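Local coordinates for protein MGS-M5 (Unidentified, PDB 4Q3N) that probably interconverts L-lactate and pyruvate with NAD(H), as an L-lactate dehydrogenase of Rossmann fold from a deep-sea metagenome, at residues G145-T150 and G235-R240; D218-I223 and K228-G233. One frame throughout, in Å; residues are numbered along the deposited sequence.

Interaction 1 of 2, residues G145-T150 and G235-R240; sequences GTSLDT and GMALVR
Ser147 and Leu148, in the first turn of helix 147-161, pack against Ala237 of helix 232-246 in a buried helix-helix contact of the lactate/malate dehydrogenase fold. Helix 147-161 follows strand 141-143, an outer strand of this chain's parallel Rossmann sheet; the contact's centre is about 5 Å from that of the chain.

The packing is small. The methyl of Ala237 points at the other helix and fits against two consecutive residues: its CB is 3.7 Å from Ser147 OG and 4.3 Å from Leu148 CB. With no larger side chain between them, the backbones come close, Leu148 CA and Ala237 CA being 5.7 Å apart. The Leu148 side chain also touches Ile234, earlier on helix 232-246, while His50 and Phe54 of the second subunit pack on Leu148 and Ala237.

No hydrogen bond crosses between the segments; Ser147 OG and Asp149 OD2 find their partners outside them. Ser147 OG sits between its backbone N and carbonyl carbon (chi1 55°), which sets it beside the Ala237 methyl while it bonds to Ser144 O. Asp149, which does not touch 235-240, bonds His176 ND1 through OD2, consistent with the catalytic Asp-His pair of the lactate dehydrogenase family.

Thr146, at the N-cap position, makes no side-chain capping bond, but its carbonyl holds the first turn twice. Thr150 N donates to Thr146 O at 2.9 Å, and Thr150 OG1 donates to the same oxygen at 2.8 Å. The hydroxyl stands 34° out of the carbonyl plane, on the face opposite to that used by Thr150 N.

Interaction 2 of 2, residues D218-I223 and K228-G233; sequences DAAYEI and KATYYG
The rings of Tyr231 and Tyr232 stand beyond Thr230, the residue that meets Ile223, and are no part of that meeting. One face of the Tyr232 ring carries Tyr231 CE1, 3.6 Å above the plane and offset toward the rim. The Tyr231 ring has Ala229 CB and Tyr232 OH at its edge, in plane, and Lys227 makes a cation-pi contact with it.

Across the segments the contact is mostly Ile223 on Thr230, two branched side chains crossing at about a right angle. Ile223 CG2 does the close touching, 3.7 Å from Thr230 CB and equally far from the backbone oxygen Ala229 O. This methyl lies anti to its own backbone N, with CG1 taking the place beside that N (chi1 -72°), and CD1 comes to 4.1 Å from Thr230 OG1. One helical turn before Ile223, Ala220 CB approaches Thr230 CG2 loosely, at 4.5 Å.

No hydrogen bond joins the segments: Ile223 O and Lys228 N are 4.0 Å apart, and Lys228 leaves helix 206-227 with positive phi (77°). The chain then extends through Ala229 and Thr230 until helix 232-246 begins.

Thr230 OG1, anti to its backbone N (chi1 170°), bonds to Asp47 OD1 of the second subunit. The same carboxylate accepts from the backbone N of Tyr231, Tyr232 and Gly233, so a neighbouring chain's acid holds the start of helix 232-246. Arg152 of helix 147-161 touches both Ile223 and Thr230, and an acetate ion, probably from the crystallisation liquor, lies about 4 Å from the nearest Thr230 side-chain atom. With Arg152 nearby this is consistent with the substrate pocket of lactate dehydrogenases, bordered here by the short loop between helices 206-227 and 232-246, at the subunit interface.

Interaction 1 is wholly buried near the centre of the chain, whereas interaction 2 is a surface contact, though Ile223 in it is buried; their centres are 13 Å apart. Both use helix 232-246: interaction 2 holds the loop and first turn leading into it, and interaction 1 its middle. They meet where Leu148 CD1 packs 3.5 Å from Gly233 C. Neither has a hydrogen bond between its segments, but the chemistry differs: a single alanine methyl lets two helices approach closely in one, while branched isoleucine and threonine chains join a helix to a loop in the other. The second subunit packs on both, and at interaction 2 it also accepts hydrogen bonds through Asp47.

Interaction 1 of 2, residues G145-T150 and G235-R240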
loop_
_atom_site.group_PDB
_atom_site.type_symbol
_atom_site.label_atom_id
_atom_site.label_comp_id
_atom_site.label_asym_id
_atom_site.label_seq_id
_atom_site.Cartn_x
_atom_site.Cartn_y
_atom_site.Cartn_z
ATOM N N GLY A 145 -22.559 11.186 7.281
ATOM C CA GLY A 145 -23.081 12.338 6.551
ATOM C C GLY A 145 -23.050 12.167 5.040
ATOM O O GLY A 145 -23.463 11.138 4.503
ATOM N N THR A 146 -22.564 13.176 4.340
ATOM C CA THR A 146 -22.617 13.164 2.874
ATOM C C THR A 146 -21.244 12.774 2.275
ATOM O O THR A 146 -20.924 13.099 1.126
ATOM C CB THR A 146 -23.050 14.547 2.354
ATOM O OG1 THR A 146 -22.275 15.538 3.029
ATOM C CG2 THR A 146 -24.577 14.823 2.656
ATOM N N SER A 147 -20.414 12.083 3.054
ATOM C CA SER A 147 -19.105 11.663 2.510
ATOM C C SER A 147 -19.292 10.745 1.290
ATOM O O SER A 147 -18.644 10.911 0.272
ATOM C CB SER A 147 -18.281 10.943 3.603
ATOM O OG SER A 147 -19.070 9.853 4.135
ATOM N N LEU A 148 -20.222 9.792 1.370
ATOM C CA LEU A 148 -20.492 8.909 0.221
ATOM C C LEU A 148 -21.193 9.650 -0.925
ATOM O O LEU A 148 -20.900 9.411 -2.109
ATOM C CB LEU A 148 -21.350 7.702 0.663
ATOM C CG LEU A 148 -21.897 6.776 -0.442
ATOM C CD1 LEU A 148 -20.747 6.072 -1.268
ATOM C CD2 LEU A 148 -22.903 5.785 0.120
ATOM N N ASP A 149 -22.152 10.511 -0.601
ATOM C CA ASP A 149 -22.796 11.300 -1.650
ATOM C C ASP A 149 -21.724 12.093 -2.422
ATOM O O ASP A 149 -21.799 12.260 -3.628
ATOM C CB ASP A 149 -23.845 12.269 -1.069
ATOM C CG ASP A 149 -24.853 11.556 -0.157
ATOM O OD1 ASP A 149 -25.797 11.002 -0.686
ATOM O OD2 ASP A 149 -24.613 11.439 1.060
ATOM N N THR A 150 -20.769 12.600 -1.684
ATOM C CA THR A 150 -19.658 13.379 -2.254
ATOM C C THR A 150 -18.767 12.503 -3.179
ATOM O O THR A 150 -18.410 12.914 -4.304
ATOM C CB THR A 150 -18.818 14.010 -1.127
ATOM O OG1 THR A 150 -19.621 15.040 -0.475
ATOM C CG2 THR A 150 -17.503 14.645 -1.705
ATOM N N GLY A 235 -19.002 1.548 2.853
ATOM C CA GLY A 235 -17.889 0.867 3.501
ATOM C C GLY A 235 -16.563 1.599 3.275
ATOM O O GLY A 235 -15.765 1.786 4.205
ATOM N N MET A 236 -16.304 2.012 2.045
ATOM C CA MET A 236 -15.028 2.720 1.753
ATOM C C MET A 236 -15.018 4.166 2.278
ATOM O O MET A 236 -13.957 4.700 2.641
ATOM C CB MET A 236 -14.774 2.689 0.243
ATOM C CG MET A 236 -14.380 1.239 -0.204
ATOM S SD MET A 236 -13.940 1.101 -1.933
ATOM C CE MET A 236 -12.287 1.916 -1.893
ATOM N N ALA A 237 -16.197 4.810 2.333
ATOM C CA ALA A 237 -16.302 6.137 2.938
ATOM C C ALA A 237 -15.931 6.024 4.429
ATOM O O ALA A 237 -15.180 6.855 4.949
ATOM C CB ALA A 237 -17.776 6.704 2.795
ATOM N N LEU A 238 -16.490 5.013 5.124
ATOM C CA LEU A 238 -16.184 4.838 6.551
ATOM C C LEU A 238 -14.674 4.540 6.775
ATOM O O LEU A 238 -14.068 4.985 7.776
ATOM C CB LEU A 238 -17.017 3.707 7.170
ATOM C CG LEU A 238 -18.537 3.995 7.220
ATOM C CD1 LEU A 238 -19.405 2.726 7.539
ATOM C CD2 LEU A 238 -18.827 5.163 8.219
ATOM N N VAL A 239 -14.092 3.758 5.875
ATOM C CA VAL A 239 -12.641 3.526 5.961
ATOM C C VAL A 239 -11.887 4.843 5.872
ATOM O O VAL A 239 -10.945 5.122 6.654
ATOM C CB VAL A 239 -12.156 2.570 4.859
ATOM C CG1 VAL A 239 -10.574 2.540 4.882
ATOM C CG2 VAL A 239 -12.759 1.198 5.135
ATOM N N ARG A 240 -12.310 5.689 4.941
ATOM C CA ARG A 240 -11.573 6.933 4.723
ATOM C C ARG A 240 -11.668 7.836 5.918
ATOM O O ARG A 240 -10.682 8.505 6.286
ATOM C CB ARG A 240 -12.097 7.675 3.497
ATOM C CG ARG A 240 -11.168 8.830 3.048
ATOM C CD ARG A 240 -9.753 8.237 2.588
ATOM N NE ARG A 240 -8.721 9.262 2.436
ATOM C CZ ARG A 240 -8.050 9.847 3.429
ATOM N NH1 ARG A 240 -8.340 9.588 4.703
ATOM N NH2 ARG A 240 -7.103 10.739 3.141
#

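Interaction 2 of 2, residues D218-I223 and K228-G233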
loop_
_atom_site.group_PDB
_atom_site.type_symbol
_atom_site.label_atom_id
_atom_site.label_comp_id
_atom_site.label_asym_id
_atom_site.label_seq_id
_atom_site.Cartn_x
_atom_site.Cartn_y
_atom_site.Cartn_z
ATOM N N ASP A 218 -30.545 10.016 -6.682
ATOM C CA ASP A 218 -31.243 8.756 -6.978
ATOM C C ASP A 218 -30.344 7.537 -6.815
ATOM O O ASP A 218 -30.819 6.415 -6.949
ATOM C CB ASP A 218 -31.750 8.776 -8.408
ATOM C CG ASP A 218 -32.898 7.810 -8.653
ATOM O OD1 ASP A 218 -33.810 7.641 -7.778
ATOM O OD2 ASP A 218 -32.929 7.270 -9.777
ATOM N N ALA A 219 -29.054 7.758 -6.522
ATOM C CA ALA A 219 -28.072 6.653 -6.505
ATOM C C ALA A 219 -28.397 5.508 -5.549
ATOM O O ALA A 219 -28.353 4.343 -5.940
ATOM C CB ALA A 219 -26.667 7.198 -6.197
ATOM N N ALA A 220 -28.743 5.815 -4.303
ATOM C CA ALA A 220 -29.113 4.762 -3.361
ATOM C C ALA A 220 -30.295 3.950 -3.852
ATOM O O ALA A 220 -30.302 2.712 -3.797
ATOM C CB ALA A 220 -29.446 5.364 -1.993
ATOM N N TYR A 221 -31.341 4.649 -4.269
ATOM C CA TYR A 221 -32.527 3.949 -4.764
ATOM C C TYR A 221 -32.175 3.018 -5.904
ATOM O O TYR A 221 -32.672 1.885 -6.017
ATOM C CB TYR A 221 -33.598 4.940 -5.261
ATOM C CG TYR A 221 -34.800 4.213 -5.790
ATOM C CD1 TYR A 221 -34.847 3.752 -7.100
ATOM C CD2 TYR A 221 -35.908 3.995 -4.974
ATOM C CE1 TYR A 221 -35.977 3.049 -7.585
ATOM C CE2 TYR A 221 -37.024 3.326 -5.442
ATOM C CZ TYR A 221 -37.053 2.854 -6.748
ATOM O OH TYR A 221 -38.164 2.214 -7.219
ATOM N N GLU A 222 -31.351 3.543 -6.792
ATOM C CA GLU A 222 -30.980 2.817 -7.999
ATOM C C GLU A 222 -30.259 1.502 -7.620
ATOM O O GLU A 222 -30.557 0.424 -8.170
ATOM C CB GLU A 222 -30.091 3.729 -8.865
ATOM C CG GLU A 222 -29.876 3.319 -10.267
ATOM C CD GLU A 222 -31.177 3.040 -11.014
ATOM O OE1 GLU A 222 -31.912 4.012 -11.305
ATOM O OE2 GLU A 222 -31.440 1.833 -11.291
ATOM N N ILE A 223 -29.321 1.599 -6.679
ATOM C CA ILE A 223 -28.564 0.433 -6.273
ATOM C C ILE A 223 -29.479 -0.561 -5.526
ATOM O O ILE A 223 -29.514 -1.746 -5.842
ATOM C CB ILE A 223 -27.357 0.844 -5.422
ATOM C CG1 ILE A 223 -26.295 1.519 -6.330
ATOM C CG2 ILE A 223 -26.701 -0.422 -4.749
ATOM C CD1 ILE A 223 -25.241 2.457 -5.533
ATOM N N LYS A 228 -30.674 -5.043 -3.867
ATOM C CA LYS A 228 -31.337 -5.103 -2.529
ATOM C C LYS A 228 -30.870 -4.088 -1.505
ATOM O O LYS A 228 -31.649 -3.614 -0.693
ATOM C CB LYS A 228 -31.218 -6.507 -1.901
ATOM C CG LYS A 228 -31.956 -7.586 -2.687
ATOM C CD LYS A 228 -31.758 -8.967 -2.060
ATOM C CE LYS A 228 -32.366 -10.064 -2.918
ATOM N NZ LYS A 228 -32.347 -11.396 -2.208
ATOM N N ALA A 229 -29.597 -3.706 -1.542
ATOM C CA ALA A 229 -29.073 -2.815 -0.530
ATOM C C ALA A 229 -27.795 -2.170 -1.066
ATOM O O ALA A 229 -27.169 -2.737 -1.952
ATOM C CB ALA A 229 -28.785 -3.599 0.778
ATOM N N THR A 230 -27.433 -1.003 -0.566
ATOM C CA THR A 230 -26.138 -0.433 -0.937
ATOM C C THR A 230 -25.185 -0.559 0.257
ATOM O O THR A 230 -25.600 -0.361 1.406
ATOM C CB THR A 230 -26.317 1.039 -1.405
ATOM O OG1 THR A 230 -25.039 1.670 -1.553
ATOM C CG2 THR A 230 -27.147 1.826 -0.443
ATOM N N TYR A 231 -23.921 -0.933 0.020
ATOM C CA TYR A 231 -22.989 -1.086 1.136
ATOM C C TYR A 231 -21.510 -1.004 0.768
ATOM O O TYR A 231 -20.714 -0.668 1.623
ATOM C CB TYR A 231 -23.222 -2.414 1.895
ATOM C CG TYR A 231 -23.550 -3.635 1.038
ATOM C CD1 TYR A 231 -22.552 -4.448 0.524
ATOM C CD2 TYR A 231 -24.911 -3.994 0.785
ATOM C CE1 TYR A 231 -22.882 -5.613 -0.236
ATOM C CE2 TYR A 231 -25.230 -5.068 -0.016
ATOM C CZ TYR A 231 -24.216 -5.879 -0.504
ATOM O OH TYR A 231 -24.576 -6.962 -1.250
ATOM N N TYR A 232 -21.125 -1.284 -0.476
ATOM C CA TYR A 232 -19.691 -1.160 -0.787
ATOM C C TYR A 232 -19.233 0.304 -0.732
ATOM O O TYR A 232 -18.157 0.655 -0.183
ATOM C CB TYR A 232 -19.394 -1.790 -2.162
ATOM C CG TYR A 232 -19.571 -3.311 -2.155
ATOM C CD1 TYR A 232 -19.029 -4.076 -1.132
ATOM C CD2 TYR A 232 -20.278 -3.957 -3.171
ATOM C CE1 TYR A 232 -19.184 -5.459 -1.111
ATOM C CE2 TYR A 232 -20.439 -5.333 -3.167
ATOM C CZ TYR A 232 -19.897 -6.074 -2.124
ATOM O OH TYR A 232 -20.090 -7.437 -2.083
ATOM N N GLY A 233 -20.049 1.188 -1.273
ATOM C CA GLY A 233 -19.723 2.616 -1.228
ATOM C C GLY A 233 -19.534 3.152 0.184
ATOM O O GLY A 233 -18.476 3.709 0.508
#